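Local atomic coordinates of Tae4 (Agrobacterium tumefaciens, PDB entry 6IJF), a protein that probably acts as a type VI secretion amidase effector that cleaves amide bonds in the peptide stems of the peptidoglycan of rival bacteria. Residues G98-Y103 with T155-P160. Numbering follows the deposited sequence.
Sequences GEPDPY and TIWFWP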
ATOM      1  N   GLY C  98     -16.083  -8.436  29.906  1.00 46.96           N
ATOM      2  CA  GLY C  98     -17.012  -9.562  29.695  1.00 51.38           C
ATOM      3  C   GLY C  98     -16.837 -10.204  28.324  1.00 47.32           C
ATOM      4  O   GLY C  98     -15.750 -10.028  27.717  1.00 42.05           O
ATOM      5  N   GLU C  99     -17.844 -10.949  27.869  1.00 45.76           N
ATOM      6  CA  GLU C  99     -17.790 -11.745  26.625  1.00 54.67           C
ATOM      7  C   GLU C  99     -17.746 -10.773  25.452  1.00 44.71           C
ATOM      8  O   GLU C  99     -18.588  -9.881  25.347  1.00 41.76           O
ATOM      9  CB  GLU C  99     -18.993 -12.699  26.484  1.00 56.05           C
ATOM     10  CG  GLU C  99     -18.885 -13.932  27.376  1.00 66.81           C
ATOM     11  CD  GLU C  99     -17.561 -14.687  27.327  1.00 72.42           C
ATOM     12  OE1 GLU C  99     -17.087 -15.017  26.208  1.00 80.04           O
ATOM     13  OE2 GLU C  99     -16.998 -14.962  28.416  1.00 86.91           O
ATOM     14  N   PRO C 100     -16.767 -10.932  24.549  1.00 42.87           N
ATOM     15  CA  PRO C 100     -16.720 -10.115  23.332  1.00 39.93           C
ATOM     16  C   PRO C 100     -17.657 -10.701  22.263  1.00 46.62           C
ATOM     17  O   PRO C 100     -18.085 -11.820  22.414  1.00 42.82           O
ATOM     18  CB  PRO C 100     -15.254 -10.246  22.914  1.00 41.46           C
ATOM     19  CG  PRO C 100     -14.983 -11.700  23.257  1.00 39.07           C
ATOM     20  CD  PRO C 100     -15.662 -11.892  24.622  1.00 39.46           C
ATOM     21  N   ASP C 101     -17.912  -9.951  21.193  1.00 45.64           N
ATOM     22  CA  ASP C 101     -18.546 -10.473  19.953  1.00 46.04           C
ATOM     23  C   ASP C 101     -17.447 -11.126  19.120  1.00 42.35           C
ATOM     24  O   ASP C 101     -16.544 -10.423  18.671  1.00 41.46           O
ATOM     25  CB  ASP C 101     -19.233  -9.336  19.182  1.00 48.32           C
ATOM     26  CG  ASP C 101     -20.349  -8.638  19.940  1.00 45.49           C
ATOM     27  OD1 ASP C 101     -20.895  -9.266  20.831  1.00 44.62           O
ATOM     28  OD2 ASP C 101     -20.694  -7.512  19.577  1.00 51.31           O
ATOM     29  N   PRO C 102     -17.450 -12.463  18.878  1.00 41.43           N
ATOM     30  CA  PRO C 102     -16.460 -13.080  17.993  1.00 40.73           C
ATOM     31  C   PRO C 102     -16.827 -12.930  16.508  1.00 40.33           C
ATOM     32  O   PRO C 102     -17.975 -13.129  16.159  1.00 45.92           O
ATOM     33  CB  PRO C 102     -16.442 -14.557  18.413  1.00 42.22           C
ATOM     34  CG  PRO C 102     -17.610 -14.778  19.362  1.00 45.07           C
ATOM     35  CD  PRO C 102     -18.365 -13.462  19.451  1.00 44.91           C
ATOM     36  N   TYR C 103     -15.855 -12.566  15.674  1.00 40.23           N
ATOM     37  CA  TYR C 103     -16.029 -12.417  14.216  1.00 40.37           C
ATOM     38  C   TYR C 103     -14.917 -13.145  13.468  1.00 46.01           C
ATOM     39  O   TYR C 103     -13.934 -13.691  14.071  1.00 43.48           O
ATOM     40  CB  TYR C 103     -16.065 -10.941  13.823  1.00 41.59           C
ATOM     41  CG  TYR C 103     -17.259 -10.204  14.344  1.00 40.53           C
ATOM     42  CD1 TYR C 103     -18.506 -10.431  13.808  1.00 40.56           C
ATOM     43  CD2 TYR C 103     -17.157  -9.300  15.398  1.00 40.61           C
ATOM     44  CE1 TYR C 103     -19.637  -9.807  14.309  1.00 41.52           C
ATOM     45  CE2 TYR C 103     -18.263  -8.614  15.875  1.00 39.22           C
ATOM     46  CZ  TYR C 103     -19.520  -8.897  15.346  1.00 44.59           C
ATOM     47  OH  TYR C 103     -20.646  -8.252  15.774  1.00 46.04           O
ATOM     48  N   THR C 155      -9.579 -15.466  14.106  1.00 43.30           N
ATOM     49  CA  THR C 155     -10.793 -14.914  14.748  1.00 44.48           C
ATOM     50  C   THR C 155     -10.484 -13.496  15.208  1.00 45.75           C
ATOM     51  O   THR C 155      -9.302 -13.152  15.424  1.00 42.31           O
ATOM     52  CB  THR C 155     -11.331 -15.762  15.911  1.00 48.38           C
ATOM     53  OG1 THR C 155     -10.406 -15.690  16.990  1.00 46.60           O
ATOM     54  CG2 THR C 155     -11.543 -17.222  15.559  1.00 48.46           C
ATOM     55  N   ILE C 156     -11.531 -12.700  15.291  1.00 39.70           N
ATOM     56  CA  ILE C 156     -11.463 -11.301  15.755  1.00 38.80           C
ATOM     57  C   ILE C 156     -12.478 -11.162  16.878  1.00 40.68           C
ATOM     58  O   ILE C 156     -13.662 -11.487  16.648  1.00 40.61           O
ATOM     59  CB  ILE C 156     -11.731 -10.370  14.571  1.00 40.83           C
ATOM     60  CG1 ILE C 156     -10.684 -10.615  13.481  1.00 41.51           C
ATOM     61  CG2 ILE C 156     -11.804  -8.926  15.034  1.00 38.86           C
ATOM     62  CD1 ILE C 156     -10.990  -9.987  12.166  1.00 44.84           C
ATOM     63  N   TRP C 157     -12.025 -10.711  18.047  1.00 35.84           N
ATOM     64  CA  TRP C 157     -12.934 -10.428  19.178  1.00 36.32           C
ATOM     65  C   TRP C 157     -13.133  -8.926  19.267  1.00 39.55           C
ATOM     66  O   TRP C 157     -12.134  -8.173  19.284  1.00 39.92           O
ATOM     67  CB  TRP C 157     -12.395 -10.986  20.491  1.00 39.43           C
ATOM     68  CG  TRP C 157     -12.286 -12.472  20.547  1.00 47.27           C
ATOM     69  CD1 TRP C 157     -12.887 -13.385  19.733  1.00 48.55           C
ATOM     70  CD2 TRP C 157     -11.581 -13.221  21.549  1.00 45.97           C
ATOM     71  NE1 TRP C 157     -12.578 -14.649  20.143  1.00 46.40           N
ATOM     72  CE2 TRP C 157     -11.778 -14.585  21.253  1.00 52.09           C
ATOM     73  CE3 TRP C 157     -10.805 -12.875  22.658  1.00 48.48           C
ATOM     74  CZ2 TRP C 157     -11.226 -15.602  22.035  1.00 48.92           C
ATOM     75  CZ3 TRP C 157     -10.247 -13.875  23.420  1.00 53.79           C
ATOM     76  CH2 TRP C 157     -10.455 -15.221  23.110  1.00 57.44           C
ATOM     77  N   PHE C 158     -14.377  -8.503  19.371  1.00 35.02           N
ATOM     78  CA  PHE C 158     -14.743  -7.080  19.557  1.00 36.89           C
ATOM     79  C   PHE C 158     -15.514  -6.909  20.865  1.00 38.70           C
ATOM     80  O   PHE C 158     -16.559  -7.556  21.052  1.00 41.02           O
ATOM     81  CB  PHE C 158     -15.562  -6.603  18.365  1.00 35.32           C
ATOM     82  CG  PHE C 158     -15.951  -5.162  18.463  1.00 34.92           C
ATOM     83  CD1 PHE C 158     -14.997  -4.201  18.709  1.00 34.49           C
ATOM     84  CD2 PHE C 158     -17.283  -4.775  18.352  1.00 41.97           C
ATOM     85  CE1 PHE C 158     -15.354  -2.868  18.848  1.00 34.06           C
ATOM     86  CE2 PHE C 158     -17.639  -3.440  18.484  1.00 41.28           C
ATOM     87  CZ  PHE C 158     -16.671  -2.488  18.720  1.00 36.14           C
ATOM     88  N   TRP C 159     -15.034  -6.008  21.718  1.00 39.70           N
ATOM     89  CA  TRP C 159     -15.760  -5.510  22.926  1.00 40.07           C
ATOM     90  C   TRP C 159     -16.243  -4.086  22.676  1.00 43.20           C
ATOM     91  O   TRP C 159     -15.456  -3.143  22.744  1.00 37.91           O
ATOM     92  CB  TRP C 159     -14.835  -5.524  24.133  1.00 40.99           C
ATOM     93  CG  TRP C 159     -14.313  -6.851  24.585  1.00 39.31           C
ATOM     94  CD1 TRP C 159     -14.888  -7.655  25.517  1.00 40.05           C
ATOM     95  CD2 TRP C 159     -13.046  -7.463  24.268  1.00 37.18           C
ATOM     96  NE1 TRP C 159     -14.091  -8.732  25.780  1.00 38.70           N
ATOM     97  CE2 TRP C 159     -12.933  -8.623  25.066  1.00 37.13           C
ATOM     98  CE3 TRP C 159     -11.988  -7.148  23.415  1.00 35.75           C
ATOM     99  CZ2 TRP C 159     -11.854  -9.488  24.976  1.00 39.59           C
ATOM    100  CZ3 TRP C 159     -10.909  -7.986  23.358  1.00 40.56           C
ATOM    101  CH2 TRP C 159     -10.837  -9.142  24.126  1.00 39.61           C
ATOM    102  N   PRO C 160     -17.540  -3.861  22.370  1.00 43.47           N
ATOM    103  CA  PRO C 160     -18.044  -2.502  22.161  1.00 44.97           C
ATOM    104  C   PRO C 160     -18.076  -1.693  23.473  1.00 44.77           C
ATOM    105  O   PRO C 160     -18.359  -2.278  24.478  1.00 44.75           O
ATOM    106  CB  PRO C 160     -19.461  -2.720  21.613  1.00 44.72           C
ATOM    107  CG  PRO C 160     -19.853  -4.073  22.124  1.00 46.35           C
ATOM    108  CD  PRO C 160     -18.579  -4.889  22.209  1.00 43.81           C
TER
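Trp-157 and Trp-159 both hold CG anti to their carbonyl carbons, but different turns about chi2 (-17° against -92°) set their indoles at different angles, with Pro-100 CG against the Trp-157 ring and CB over that of Trp-159. The setting is the edge of an antiparallel sheet, where short strand 101-103 pairs with strand 155-160. Asp-101 with Phe-158 and Tyr-103 with Ile-156 are hydrogen-bonded pairs, each with two backbone bonds; the shortest runs from Tyr-103 N to Ile-156 O at 2.6 Å. Between them lies the non-hydrogen-bonded pair Pro-102 and Trp-157, whose CA atoms are 4.6 Å apart; Pro-102, lacking an N-H, fits that position. On the other sheet face, Tyr-103 CE2 reaches Phe-158 CB at 4.2 Å, the phenol edge turned to that carbon, while Asp-101 OD2 forms a salt bridge with Arg-115. Pro-100 CG makes an off-centre CH-pi contact with the Trp-157 five-membered ring, and CB lies 3.5 Å from the centroid of the Trp-159 five-membered ring, over its face. Helix 84-92 adds Lys-92 against Pro-100 and Trp-157. Beyond the strand pairing, Trp-159 NE1 donates to Gly-98 O, which lies in the indole plane, at 2.9 Å with an N-H...O angle of 140°.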